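Local coordinates for myosin-I heavy chain (PDB 5EJY), which is the MyTH4-FERM tail portion of an actin-based myosin VII motor that acts in the early steps of phagocytosis and in adhesion, at residues A[324-328]-A[410-414]; A[423-428]-A[438-442]; A[450-455]-A[469-473]; A[462-467]-A[478-484]. The contacts are given in a common frame with arbitrary orientation. Residues are numbered along the deposited sequence.

Contact 1 (A[324-328]-A[410-414])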
# COMPACT_ATOMS: atom_id res chain seq x y z
N ASN A 324 -21.61 -10.18 -6.42
CA ASN A 324 -20.46 -10.96 -6.87
C ASN A 324 -20.83 -12.44 -6.82
O ASN A 324 -21.15 -12.96 -5.75
CB ASN A 324 -19.28 -10.67 -5.93
CG ASN A 324 -17.99 -11.38 -6.34
OD1 ASN A 324 -18.01 -12.44 -6.94
ND2 ASN A 324 -16.86 -10.77 -6.00
N SER A 325 -20.79 -13.13 -7.96
CA SER A 325 -21.22 -14.54 -8.00
C SER A 325 -20.41 -15.45 -7.06
O SER A 325 -20.89 -16.51 -6.65
CB SER A 325 -21.24 -15.10 -9.43
OG SER A 325 -19.96 -15.04 -10.03
N ASN A 326 -19.19 -15.05 -6.72
CA ASN A 326 -18.38 -15.84 -5.78
C ASN A 326 -18.97 -15.84 -4.38
O ASN A 326 -18.63 -16.70 -3.57
CB ASN A 326 -16.94 -15.31 -5.70
CG ASN A 326 -16.12 -15.66 -6.93
OD1 ASN A 326 -16.32 -16.70 -7.54
ND2 ASN A 326 -15.20 -14.78 -7.28
N TYR A 327 -19.83 -14.86 -4.10
CA TYR A 327 -20.42 -14.71 -2.77
C TYR A 327 -21.93 -14.99 -2.76
O TYR A 327 -22.47 -15.46 -1.77
CB TYR A 327 -20.16 -13.29 -2.24
CG TYR A 327 -18.71 -12.98 -1.94
CD1 TYR A 327 -17.92 -13.85 -1.22
CD2 TYR A 327 -18.13 -11.78 -2.39
CE1 TYR A 327 -16.58 -13.55 -0.93
CE2 TYR A 327 -16.80 -11.48 -2.12
CZ TYR A 327 -16.04 -12.37 -1.39
OH TYR A 327 -14.72 -12.07 -1.12
N CYS A 328 -22.60 -14.67 -3.86
CA CYS A 328 -24.06 -14.80 -3.93
C CYS A 328 -24.52 -15.15 -5.33
O CYS A 328 -24.11 -14.51 -6.31
CB CYS A 328 -24.72 -13.49 -3.47
SG CYS A 328 -26.53 -13.47 -3.55
N SER A 410 -15.94 -10.73 7.42
CA SER A 410 -14.82 -10.55 6.51
C SER A 410 -14.84 -11.73 5.54
O SER A 410 -14.78 -12.88 5.97
CB SER A 410 -13.50 -10.53 7.29
OG SER A 410 -13.56 -9.67 8.42
N LEU A 411 -14.90 -11.45 4.25
CA LEU A 411 -15.17 -12.48 3.25
C LEU A 411 -13.91 -12.87 2.49
O LEU A 411 -13.11 -12.01 2.11
CB LEU A 411 -16.22 -11.98 2.26
CG LEU A 411 -17.56 -11.56 2.86
CD1 LEU A 411 -18.53 -11.17 1.76
CD2 LEU A 411 -18.13 -12.68 3.74
N VAL A 412 -13.75 -14.17 2.26
CA VAL A 412 -12.62 -14.70 1.51
C VAL A 412 -13.09 -15.84 0.61
O VAL A 412 -13.68 -16.81 1.08
CB VAL A 412 -11.51 -15.25 2.45
CG1 VAL A 412 -10.31 -15.74 1.63
CG2 VAL A 412 -11.08 -14.19 3.46
N VAL A 413 -12.84 -15.71 -0.69
CA VAL A 413 -13.21 -16.76 -1.65
C VAL A 413 -12.14 -17.85 -1.64
O VAL A 413 -10.95 -17.58 -1.82
CB VAL A 413 -13.35 -16.19 -3.08
CG1 VAL A 413 -13.65 -17.31 -4.09
CG2 VAL A 413 -14.43 -15.12 -3.12
N CYS A 414 -12.57 -19.10 -1.43
CA CYS A 414 -11.64 -20.21 -1.32
C CYS A 414 -12.04 -21.43 -2.14
O CYS A 414 -13.17 -21.54 -2.63
CB CYS A 414 -11.49 -20.66 0.14
SG CYS A 414 -10.96 -19.40 1.29
O HOH W 1 -11.72 -13.22 -1.58
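No direct hydrogen bond links 324-328 to 410-414; the one polar link is a water, and a single tyrosine carries most of the contact. The water lies 3.2 Å from Tyr327 OH and accepts from the backbone, 2.9 Å from Val413 N. The ring reaches out to the strand tip first, with Leu411 against one face. Leu411 CD1 sits almost exactly over that face, 3.9 Å from the ring centroid and 5° off the normal, a clean CH-pi contact, while Tyr327 CE1 comes within 3.6 Å of Leu411 CB and 3.4 Å of Val413 CG2. Asn326 adds its CB, 3.6 Å from Val413 CG2. Leu411 and Val413, two residues apart on an extended strand, direct their CA-to-CB bonds toward the loop, whereas that of Val412, between them, points away. The loop holds its shape through Asn324: its OD1 accepts from Asn326 N at 2.9 Å, an Asx turn, and its O accepts from Tyr327 N at 2.8 Å and Cys328 N at 2.9 Å. Tyr327 also touches Asp321 of helix 304-322 and Val428 of the adjoining strand, so it fills the angle between helical and beta parts. The arrangement belongs to the FERM domain: a loop between helices 304-322 and 331-346 of the central, helical lobe meets the first strand of the C-terminal lobe.

Contact 2 (A[423-428]-A[438-442]); sequences YPKNFV and IYDPA
This is the open end of a beta hairpin, where strands 426-432 and 435-440 pair in the antiparallel four-stranded sheet of the C-terminal FERM lobe. Tyr423-Pro424 are extended loop, Lys425 (phi/psi -60/-40) turns the chain into extended 426-428, and 441-442 (phi near -70°, psi -18° and -30°) turn away. The short axes of 426-428 and 438-440 approach to 4.8 Å with 121° between N-to-C directions, well splayed from antiparallel. Val428 and Tyr439 form a hydrogen-bonded pair, CA atoms 5.0 Å apart: Val428 N to Tyr439 O and Tyr439 N to Val428 O are both 2.9 Å. Their side chains share a sheet face, Val428 CB lying 4.0 Å from CD2 at the ring edge of Tyr439 (t); Val428 CG2 also meets Pro441 CG at 4.1 Å. Ile438 (m, t) sets CD1 over the Tyr423 ring, 3.9 Å from the centroid and 20° off the normal, a CH-pi contact, and CG2 4.1 Å from CD2 of Phe427 (chi1 p). Tyr423 OH is hydrogen-bonded to Glu448. Phe427 and Asp440 are still 5.1 Å apart at their CA atoms; one residue further the chains separate, and a water donates to Asn426 O at 2.8 Å and Asp440 OD1 at 2.6 Å. The same OD1 accepts from Ala442 N at 2.9 Å, an Asx turn. The chemistry implies a largely apolar join held by one backbone pair, with a carboxylate and water where the chains separate.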
# COMPACT_ATOMS: atom_id res chain seq x y z
N TYR A 423 -17.12 -30.58 2.50
CA TYR A 423 -17.53 -29.33 1.84
C TYR A 423 -17.37 -29.40 0.34
O TYR A 423 -16.54 -30.14 -0.17
CB TYR A 423 -16.71 -28.16 2.40
CG TYR A 423 -16.38 -28.36 3.84
CD1 TYR A 423 -17.37 -28.28 4.81
CD2 TYR A 423 -15.09 -28.69 4.24
CE1 TYR A 423 -17.08 -28.48 6.14
CE2 TYR A 423 -14.79 -28.89 5.57
CZ TYR A 423 -15.79 -28.80 6.51
OH TYR A 423 -15.49 -29.00 7.83
N PRO A 424 -18.17 -28.60 -0.38
CA PRO A 424 -18.01 -28.38 -1.82
C PRO A 424 -16.64 -27.78 -2.12
O PRO A 424 -16.05 -27.14 -1.25
CB PRO A 424 -19.11 -27.36 -2.14
CG PRO A 424 -20.13 -27.56 -1.06
CD PRO A 424 -19.33 -27.88 0.16
N LYS A 425 -16.15 -27.99 -3.34
CA LYS A 425 -14.82 -27.56 -3.74
C LYS A 425 -14.67 -26.06 -3.61
O LYS A 425 -13.61 -25.56 -3.22
CB LYS A 425 -14.52 -27.97 -5.18
CG LYS A 425 -13.47 -27.08 -5.84
CD LYS A 425 -13.19 -27.44 -7.29
CE LYS A 425 -12.24 -26.43 -7.91
NZ LYS A 425 -11.98 -26.71 -9.35
N ASN A 426 -15.71 -25.34 -3.99
CA ASN A 426 -15.71 -23.89 -3.90
C ASN A 426 -16.56 -23.44 -2.74
O ASN A 426 -17.72 -23.84 -2.61
CB ASN A 426 -16.22 -23.26 -5.21
CG ASN A 426 -15.43 -23.73 -6.41
OD1 ASN A 426 -14.39 -23.17 -6.75
ND2 ASN A 426 -15.93 -24.77 -7.07
N PHE A 427 -15.99 -22.63 -1.86
CA PHE A 427 -16.71 -22.15 -0.70
C PHE A 427 -16.22 -20.75 -0.34
O PHE A 427 -15.29 -20.22 -0.96
CB PHE A 427 -16.52 -23.11 0.47
CG PHE A 427 -15.08 -23.34 0.85
CD1 PHE A 427 -14.30 -24.24 0.15
CD2 PHE A 427 -14.51 -22.64 1.91
CE1 PHE A 427 -12.96 -24.44 0.49
CE2 PHE A 427 -13.18 -22.83 2.26
CZ PHE A 427 -12.40 -23.74 1.55
N VAL A 428 -16.84 -20.17 0.67
CA VAL A 428 -16.45 -18.84 1.15
C VAL A 428 -16.08 -19.03 2.61
O VAL A 428 -16.74 -19.77 3.34
CB VAL A 428 -17.63 -17.86 1.03
CG1 VAL A 428 -17.40 -16.60 1.86
CG2 VAL A 428 -17.88 -17.51 -0.44
N ILE A 438 -17.47 -21.56 7.36
CA ILE A 438 -17.49 -22.10 6.02
C ILE A 438 -18.89 -21.94 5.47
O ILE A 438 -19.86 -22.45 6.04
CB ILE A 438 -17.08 -23.60 6.01
CG1 ILE A 438 -15.67 -23.77 6.58
CG2 ILE A 438 -17.16 -24.15 4.60
CD1 ILE A 438 -15.27 -25.23 6.92
N TYR A 439 -18.98 -21.24 4.34
CA TYR A 439 -20.25 -20.85 3.77
C TYR A 439 -20.33 -21.32 2.34
O TYR A 439 -19.35 -21.25 1.60
CB TYR A 439 -20.38 -19.33 3.84
CG TYR A 439 -21.60 -18.74 3.19
CD1 TYR A 439 -22.80 -18.65 3.88
CD2 TYR A 439 -21.54 -18.23 1.90
CE1 TYR A 439 -23.91 -18.09 3.30
CE2 TYR A 439 -22.65 -17.66 1.31
CZ TYR A 439 -23.83 -17.59 2.02
OH TYR A 439 -24.95 -17.03 1.44
N ASP A 440 -21.49 -21.81 1.94
CA ASP A 440 -21.66 -22.28 0.57
C ASP A 440 -22.47 -21.27 -0.22
O ASP A 440 -23.68 -21.14 -0.01
CB ASP A 440 -22.37 -23.63 0.55
CG ASP A 440 -22.45 -24.22 -0.84
OD1 ASP A 440 -22.12 -23.50 -1.81
OD2 ASP A 440 -22.85 -25.40 -0.97
N PRO A 441 -21.82 -20.56 -1.15
CA PRO A 441 -22.50 -19.50 -1.91
C PRO A 441 -23.54 -20.06 -2.88
O PRO A 441 -24.42 -19.34 -3.32
CB PRO A 441 -21.35 -18.81 -2.65
CG PRO A 441 -20.28 -19.84 -2.75
CD PRO A 441 -20.39 -20.68 -1.51
N ALA A 442 -23.44 -21.35 -3.20
CA ALA A 442 -24.39 -21.99 -4.11
C ALA A 442 -25.75 -22.20 -3.48
O ALA A 442 -26.77 -22.18 -4.17
CB ALA A 442 -23.83 -23.32 -4.63
O HOH W 2 -20.28 -23.90 -3.65

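Contact 3 (A[450-455]-A[469-473]); sequences VKYSNQ and IILEN
Val450, extended at the end of strand 445-450 with chi1 t, points its side chain toward 469-473: CG1 lies 3.6 Å from Ile469 CG2 and CG2 lies 3.6 Å from Leu471 CD2. Lys451 N is 3.2 Å from a water that also accepts from Asn454 ND2 at 2.8 Å and donates to Ile470 O at 3.0 Å. A 3-10 turn covers 452-454, with Asn454 N to Lys451 O and Gln455 N to Tyr452 O both 3.1 Å; Tyr452 points away and packs on helix 484-499. Asn454 (chi1 m) donates ND2 to Glu472 OE1 at 2.8 Å, Glu472 (t, p) curling round to meet it. Gln455 (m, m) curls its amide against the extended backbone of Ile470: Ile470 N donates to Gln455 OE1 at 2.8 Å, and Gln455 NE2 donates to Ile470 O at 2.9 Å and Lys451 O at 3.0 Å. This side-chain amide thus occupies both main-chain polar groups of one residue, as a neighbouring strand would, joining the two antiparallel sheets of the PH-like C-terminal FERM lobe.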
# COMPACT_ATOMS: atom_id res chain seq x y z
N VAL A 450 -15.71 -22.86 12.32
CA VAL A 450 -14.40 -23.28 12.77
C VAL A 450 -13.88 -22.33 13.85
O VAL A 450 -14.03 -21.11 13.74
CB VAL A 450 -13.41 -23.37 11.59
CG1 VAL A 450 -12.03 -23.77 12.07
CG2 VAL A 450 -13.94 -24.37 10.56
N LYS A 451 -13.30 -22.90 14.90
CA LYS A 451 -12.91 -22.11 16.08
C LYS A 451 -11.52 -21.49 16.00
O LYS A 451 -10.55 -22.17 15.66
CB LYS A 451 -12.97 -22.99 17.34
CG LYS A 451 -14.33 -23.60 17.65
CD LYS A 451 -14.17 -24.62 18.78
CE LYS A 451 -15.38 -25.54 18.88
NZ LYS A 451 -16.64 -24.77 19.10
N TYR A 452 -11.41 -20.21 16.35
CA TYR A 452 -10.10 -19.58 16.49
C TYR A 452 -9.29 -20.31 17.55
O TYR A 452 -8.06 -20.38 17.46
CB TYR A 452 -10.23 -18.09 16.87
CG TYR A 452 -10.88 -17.25 15.80
CD1 TYR A 452 -10.23 -16.98 14.60
CD2 TYR A 452 -12.15 -16.71 15.99
CE1 TYR A 452 -10.82 -16.19 13.61
CE2 TYR A 452 -12.74 -15.93 15.00
CZ TYR A 452 -12.08 -15.68 13.82
OH TYR A 452 -12.69 -14.91 12.84
N SER A 453 -9.97 -20.85 18.55
CA SER A 453 -9.27 -21.51 19.66
C SER A 453 -8.59 -22.81 19.23
O SER A 453 -7.73 -23.34 19.94
CB SER A 453 -10.22 -21.77 20.84
OG SER A 453 -11.26 -22.64 20.46
N ASN A 454 -8.97 -23.33 18.07
CA ASN A 454 -8.30 -24.52 17.54
C ASN A 454 -7.07 -24.25 16.68
O ASN A 454 -6.34 -25.18 16.34
CB ASN A 454 -9.30 -25.42 16.82
CG ASN A 454 -10.17 -26.18 17.79
OD1 ASN A 454 -9.74 -26.43 18.92
ND2 ASN A 454 -11.37 -26.52 17.39
N GLN A 455 -6.82 -22.98 16.36
CA GLN A 455 -5.68 -22.64 15.51
C GLN A 455 -4.38 -22.45 16.28
O GLN A 455 -4.38 -21.98 17.42
CB GLN A 455 -5.99 -21.41 14.66
CG GLN A 455 -7.36 -21.46 14.02
CD GLN A 455 -7.62 -22.79 13.34
OE1 GLN A 455 -6.72 -23.35 12.70
NE2 GLN A 455 -8.83 -23.31 13.48
N ILE A 469 -6.13 -24.64 8.04
CA ILE A 469 -6.93 -24.33 9.21
C ILE A 469 -7.32 -25.63 9.90
O ILE A 469 -7.71 -26.59 9.23
CB ILE A 469 -8.19 -23.57 8.79
CG1 ILE A 469 -7.79 -22.18 8.25
CG2 ILE A 469 -9.16 -23.45 9.94
CD1 ILE A 469 -8.60 -21.78 7.04
N ILE A 470 -7.20 -25.67 11.22
CA ILE A 470 -7.45 -26.91 11.95
C ILE A 470 -8.90 -27.00 12.37
O ILE A 470 -9.46 -26.07 12.98
CB ILE A 470 -6.56 -27.02 13.19
CG1 ILE A 470 -5.09 -26.84 12.82
CG2 ILE A 470 -6.77 -28.37 13.90
CD1 ILE A 470 -4.54 -27.95 11.98
N LEU A 471 -9.53 -28.12 12.03
CA LEU A 471 -10.91 -28.38 12.42
C LEU A 471 -11.00 -29.01 13.81
O LEU A 471 -9.98 -29.40 14.41
CB LEU A 471 -11.60 -29.24 11.37
CG LEU A 471 -11.39 -28.69 9.96
CD1 LEU A 471 -11.95 -29.61 8.88
CD2 LEU A 471 -11.98 -27.28 9.84
N GLU A 472 -12.21 -29.10 14.34
CA GLU A 472 -12.40 -29.59 15.70
C GLU A 472 -11.90 -31.04 15.88
O GLU A 472 -11.44 -31.41 16.96
CB GLU A 472 -13.87 -29.46 16.12
CG GLU A 472 -14.20 -30.00 17.51
CD GLU A 472 -13.43 -29.31 18.62
OE1 GLU A 472 -13.36 -28.06 18.63
OE2 GLU A 472 -12.89 -30.01 19.51
N ASN A 473 -11.95 -31.83 14.80
CA ASN A 473 -11.52 -33.23 14.86
C ASN A 473 -10.03 -33.42 14.62
O ASN A 473 -9.54 -34.54 14.43
CB ASN A 473 -12.33 -34.11 13.91
CG ASN A 473 -12.27 -33.64 12.47
OD1 ASN A 473 -11.33 -32.97 12.05
ND2 ASN A 473 -13.28 -34.02 11.68
O HOH W 3 -11.90 -25.76 14.77

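Contact 4 (A[462-467]-A[478-484])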
# COMPACT_ATOMS: atom_id res chain seq x y z
N SER A 462 0.70 -21.69 6.52
CA SER A 462 0.25 -21.14 5.24
C SER A 462 1.38 -21.22 4.22
O SER A 462 2.53 -21.42 4.59
CB SER A 462 -0.20 -19.68 5.40
OG SER A 462 0.88 -18.84 5.79
N ASP A 463 1.03 -21.08 2.95
CA ASP A 463 2.05 -20.98 1.91
C ASP A 463 1.67 -19.89 0.91
O ASP A 463 0.91 -18.99 1.26
CB ASP A 463 2.33 -22.34 1.23
CG ASP A 463 1.09 -22.98 0.63
OD1 ASP A 463 0.12 -22.27 0.31
OD2 ASP A 463 1.11 -24.21 0.46
N ASP A 464 2.19 -19.97 -0.31
CA ASP A 464 1.93 -18.93 -1.30
C ASP A 464 0.48 -18.91 -1.74
O ASP A 464 -0.03 -17.88 -2.20
CB ASP A 464 2.82 -19.14 -2.53
CG ASP A 464 4.28 -18.90 -2.22
OD1 ASP A 464 4.55 -18.06 -1.34
OD2 ASP A 464 5.15 -19.55 -2.84
N LYS A 465 -0.20 -20.05 -1.60
CA LYS A 465 -1.52 -20.22 -2.19
C LYS A 465 -2.62 -20.68 -1.24
O LYS A 465 -3.77 -20.80 -1.64
CB LYS A 465 -1.44 -21.19 -3.37
CG LYS A 465 -0.64 -20.65 -4.55
CD LYS A 465 -0.61 -21.64 -5.70
CE LYS A 465 -1.99 -21.84 -6.30
NZ LYS A 465 -1.98 -22.83 -7.40
N SER A 466 -2.27 -20.96 0.01
CA SER A 466 -3.26 -21.54 0.91
C SER A 466 -3.00 -21.21 2.36
O SER A 466 -1.90 -20.77 2.73
CB SER A 466 -3.27 -23.06 0.75
OG SER A 466 -2.07 -23.61 1.27
N VAL A 467 -4.01 -21.43 3.19
CA VAL A 467 -3.85 -21.40 4.64
C VAL A 467 -4.44 -22.71 5.16
O VAL A 467 -5.53 -23.11 4.75
CB VAL A 467 -4.58 -20.22 5.29
CG1 VAL A 467 -4.37 -20.23 6.81
CG2 VAL A 467 -4.09 -18.88 4.69
N GLN A 478 -7.08 -27.38 3.99
CA GLN A 478 -6.12 -26.54 3.29
C GLN A 478 -6.90 -25.69 2.33
O GLN A 478 -7.28 -26.13 1.23
CB GLN A 478 -5.04 -27.35 2.56
CG GLN A 478 -4.01 -26.45 1.87
CD GLN A 478 -2.89 -27.21 1.21
OE1 GLN A 478 -3.00 -28.41 0.96
NE2 GLN A 478 -1.79 -26.52 0.92
N ALA A 479 -7.20 -24.47 2.78
CA ALA A 479 -8.00 -23.54 2.01
C ALA A 479 -7.14 -22.75 1.04
O ALA A 479 -6.35 -21.90 1.45
CB ALA A 479 -8.74 -22.56 2.96
N PHE A 480 -7.31 -23.02 -0.25
CA PHE A 480 -6.64 -22.27 -1.30
C PHE A 480 -7.38 -20.98 -1.57
O PHE A 480 -8.60 -20.95 -1.64
CB PHE A 480 -6.53 -23.09 -2.58
CG PHE A 480 -5.63 -24.29 -2.43
CD1 PHE A 480 -4.25 -24.15 -2.53
CD2 PHE A 480 -6.16 -25.53 -2.13
CE1 PHE A 480 -3.42 -25.24 -2.38
CE2 PHE A 480 -5.33 -26.64 -1.98
CZ PHE A 480 -3.96 -26.49 -2.11
N THR A 481 -6.62 -19.90 -1.73
CA THR A 481 -7.24 -18.60 -1.95
C THR A 481 -6.23 -17.70 -2.63
O THR A 481 -5.02 -17.86 -2.45
CB THR A 481 -7.71 -17.99 -0.62
OG1 THR A 481 -8.45 -16.79 -0.88
CG2 THR A 481 -6.53 -17.68 0.31
N GLY A 482 -6.71 -16.77 -3.45
CA GLY A 482 -5.81 -15.87 -4.15
C GLY A 482 -5.13 -14.87 -3.24
O GLY A 482 -4.02 -14.42 -3.52
N ASP A 483 -5.79 -14.50 -2.14
CA ASP A 483 -5.25 -13.47 -1.25
C ASP A 483 -4.89 -14.08 0.10
O ASP A 483 -5.55 -13.81 1.10
CB ASP A 483 -6.26 -12.35 -1.06
CG ASP A 483 -5.64 -11.07 -0.45
OD1 ASP A 483 -4.55 -11.09 0.13
OD2 ASP A 483 -6.27 -10.02 -0.56
N VAL A 484 -3.84 -14.88 0.12
CA VAL A 484 -3.42 -15.59 1.34
C VAL A 484 -3.16 -14.63 2.50
O VAL A 484 -3.55 -14.90 3.63
CB VAL A 484 -2.18 -16.47 1.09
CG1 VAL A 484 -1.71 -17.14 2.39
CG2 VAL A 484 -2.50 -17.53 0.04
O HOH W 4 -2.35 -16.95 -3.64
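The hairpin of strands 466-470 and 476-480, with the turn leading into helix 484-499, forms this contact. Val467 pairs with Ala479 in a hydrogen-bonded site, Val467 N to Ala479 O 3.0 Å and Ala479 N to Val467 O 2.9 Å. Ser466 and Phe480 are the adjacent non-hydrogen-bonded pair, CA atoms 4.1 Å apart, with Ser466 CB 3.6 Å from Phe480 CD1. Thr481 N then donates to Lys465 O at 3.0 Å. A last strand followed, after a short turn, by a C-terminal helix is the usual close of the PH-like FERM lobe; here Asp483 is the N-cap, accepting from Lys486 N. Val484, at the helix start, pushes its methyls against the 463-465 turn: CG2 is 3.4 Å from Asp464 O and Ser466 N, and CG1 is 3.7 Å from Val467 CG2. Asp463 OD1 shapes this 463-465 turn as an Asx turn, accepting from Lys465 N at 2.9 Å and Ser466 OG at 2.7 Å, while Gln478 NE2 donates to Ser466 OG at 2.9 Å.

Overall arrangement
All four contacts lie in or against the C-terminal FERM lobe. Contact 2 is the most buried; contacts 1, 3 and 4 are partly buried and mix covered with exposed residues. Contacts 2 and 4 are backbone-paired hairpins, one in each antiparallel sheet, and Phe427 CZ meets Ala479 CB at 4.1 Å between them. Contacts 3 and 4 share strand 466-470, but contact 3 is bonded by side-chain amides beside an apolar patch, contact 4 mainly by main-chain pairing. Contact 1, alone in reaching the helical lobe, depends on one aromatic ring and a water. Its strand belongs to the four-stranded sheet (Cys414 N to Phe427 O, 3.0 Å) and reaches contact 4 (Val413 O to Thr481 OG1, 2.8 Å).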